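Local coordinates for protein 3-oxosteroid 1-dehydrogenase (Sterolibacterium denitrificans, PDB 7P18) that probably introduces a double bond into the A ring of 3-oxosteroids, using bound FAD to take up the hydrogens and pass them to an acceptor, at residues P324-P329 with M397-P402. Residues are numbered along the deposited sequence; the frame is centred on the assembly and turned at random.
Sequences PSIHVP and MGPLMP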
loop_
_atom_site.group_PDB
_atom_site.type_symbol
_atom_site.label_atom_id
_atom_site.label_comp_id
_atom_site.label_asym_id
_atom_site.label_seq_id
_atom_site.Cartn_x
_atom_site.Cartn_y
_atom_site.Cartn_z
ATOM N N PRO A 324 5.236 -8.952 -4.333
ATOM C CA PRO A 324 4.965 -10.251 -4.952
ATOM C C PRO A 324 3.447 -10.429 -4.952
ATOM O O PRO A 324 2.823 -10.173 -3.963
ATOM C CB PRO A 324 5.679 -11.289 -4.059
ATOM C CG PRO A 324 5.914 -10.573 -2.751
ATOM C CD PRO A 324 6.049 -9.096 -3.118
ATOM N N SER A 325 2.860 -10.855 -6.083
ATOM C CA SER A 325 1.381 -10.927 -6.192
ATOM C C SER A 325 0.948 -12.247 -6.851
ATOM O O SER A 325 1.754 -12.854 -7.587
ATOM C CB SER A 325 0.783 -9.748 -6.932
ATOM O OG SER A 325 1.067 -9.874 -8.318
ATOM N N ILE A 326 -0.305 -12.608 -6.590
ATOM C CA ILE A 326 -0.926 -13.924 -6.948
ATOM C C ILE A 326 -2.204 -13.676 -7.757
ATOM O O ILE A 326 -3.143 -12.988 -7.264
ATOM C CB ILE A 326 -1.281 -14.725 -5.677
ATOM C CG1 ILE A 326 -0.072 -14.968 -4.773
ATOM C CG2 ILE A 326 -1.999 -16.034 -6.019
ATOM C CD1 ILE A 326 1.045 -15.712 -5.405
ATOM N N HIS A 327 -2.284 -14.346 -8.899
ATOM C CA HIS A 327 -3.474 -14.337 -9.772
ATOM C C HIS A 327 -4.561 -15.155 -9.060
ATOM O O HIS A 327 -4.256 -16.293 -8.589
ATOM C CB HIS A 327 -3.151 -14.919 -11.137
ATOM C CG HIS A 327 -4.371 -15.259 -11.914
ATOM N ND1 HIS A 327 -5.185 -14.301 -12.469
ATOM C CD2 HIS A 327 -4.935 -16.454 -12.172
ATOM C CE1 HIS A 327 -6.215 -14.900 -13.031
ATOM N NE2 HIS A 327 -6.085 -16.218 -12.865
ATOM N N VAL A 328 -5.728 -14.570 -8.940
ATOM C CA VAL A 328 -6.962 -15.264 -8.494
ATOM C C VAL A 328 -7.988 -15.208 -9.609
ATOM O O VAL A 328 -8.453 -14.127 -9.971
ATOM C CB VAL A 328 -7.529 -14.658 -7.214
ATOM C CG1 VAL A 328 -8.759 -15.420 -6.748
ATOM C CG2 VAL A 328 -6.453 -14.657 -6.139
ATOM N N PRO A 329 -8.447 -16.375 -10.114
ATOM C CA PRO A 329 -9.476 -16.382 -11.174
ATOM C C PRO A 329 -10.701 -15.544 -10.791
ATOM O O PRO A 329 -11.172 -15.595 -9.688
ATOM C CB PRO A 329 -9.820 -17.869 -11.354
ATOM C CG PRO A 329 -8.556 -18.586 -10.881
ATOM C CD PRO A 329 -8.006 -17.730 -9.751
ATOM N N MET A 397 -1.860 -18.121 2.688
ATOM C CA MET A 397 -0.926 -17.603 1.657
ATOM C C MET A 397 -1.756 -16.898 0.578
ATOM O O MET A 397 -2.315 -17.568 -0.306
ATOM C CB MET A 397 -0.065 -18.714 1.068
ATOM C CG MET A 397 1.073 -18.182 0.173
ATOM S SD MET A 397 2.201 -17.020 0.970
ATOM C CE MET A 397 2.995 -18.059 2.200
ATOM N N GLY A 398 -1.866 -15.581 0.686
ATOM C CA GLY A 398 -2.765 -14.768 -0.144
ATOM C C GLY A 398 -4.175 -15.317 -0.117
ATOM O O GLY A 398 -4.760 -15.444 0.962
ATOM N N PRO A 399 -4.755 -15.724 -1.275
ATOM C CA PRO A 399 -6.111 -16.250 -1.279
ATOM C C PRO A 399 -6.267 -17.609 -0.569
ATOM O O PRO A 399 -7.368 -17.938 -0.273
ATOM C CB PRO A 399 -6.437 -16.401 -2.774
ATOM C CG PRO A 399 -5.075 -16.645 -3.400
ATOM C CD PRO A 399 -4.134 -15.755 -2.621
ATOM N N LEU A 400 -5.197 -18.351 -0.309
ATOM C CA LEU A 400 -5.306 -19.653 0.406
ATOM C C LEU A 400 -5.432 -19.380 1.907
ATOM O O LEU A 400 -4.544 -18.736 2.462
ATOM C CB LEU A 400 -4.082 -20.528 0.178
ATOM C CG LEU A 400 -3.881 -21.069 -1.225
ATOM C CD1 LEU A 400 -2.740 -22.075 -1.205
ATOM C CD2 LEU A 400 -5.153 -21.726 -1.729
ATOM N N MET A 401 -6.514 -19.831 2.504
ATOM C CA MET A 401 -6.673 -19.889 3.977
ATOM C C MET A 401 -6.041 -21.184 4.475
ATOM O O MET A 401 -5.833 -22.121 3.699
ATOM C CB MET A 401 -8.154 -19.794 4.358
ATOM C CG MET A 401 -8.748 -18.404 4.086
ATOM S SD MET A 401 -7.809 -17.124 4.961
ATOM C CE MET A 401 -6.803 -16.378 3.672
ATOM N N PRO A 402 -5.671 -21.273 5.774
ATOM C CA PRO A 402 -5.062 -22.499 6.299
ATOM C C PRO A 402 -5.926 -23.729 5.956
ATOM O O PRO A 402 -7.168 -23.628 6.046
ATOM C CB PRO A 402 -5.002 -22.264 7.803
ATOM C CG PRO A 402 -4.996 -20.744 7.937
ATOM C CD PRO A 402 -5.896 -20.252 6.814
#
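Ile326, which belongs to strand 320-326, and Val328, two residues further on, both have side chains that start out toward the 397-402 turn and meet the ring of Pro399, and the contact rests on these three residues. Ile326 comes first. Its CG2 branch, anti to the backbone N, is the one that touches, lying 4.0 Å from Pro399 CD and 4.1 Å from Pro399 CG; the two side chains meet at a slant. The backbone here is tied into the sheet, Ser325 being hydrogen-bonded to Asp492 and Ile326 to Thr335. The side chain of His327, which starts out away from the turn, touches Arg490 and Gln334. At Val328 the chain again faces the proline: CG1 takes the place anti to the backbone N (chi1 -178°), which leaves CG2 anti to the carbonyl carbon to do the touching. That methyl sits 3.7 Å from Pro399 CG and 3.8 Å from Pro399 CB. The ring is thus shared, CD meeting the isoleucine, CB the valine and CG both.

No hydrogen bond crosses between the segments, and the 132 Å² buried is apolar packing. The turn that carries the proline is closed by two backbone bonds: Leu400 N bonds to Met397 O at 3.0 Å, and Met397 N returns a bond to Leu400 O at 2.8 Å. Gly398, with phi 52° and psi -120°, takes the first corner, and its N is also bonded to Glu340 OE2. Away from the annotated sites, with the side chain of Pro399 about 11 Å from the bound steroid, this is a type II' beta turn, Met397 to Leu400, laying its corner proline against a strand of an antiparallel sheet and the residues that follow Ile326.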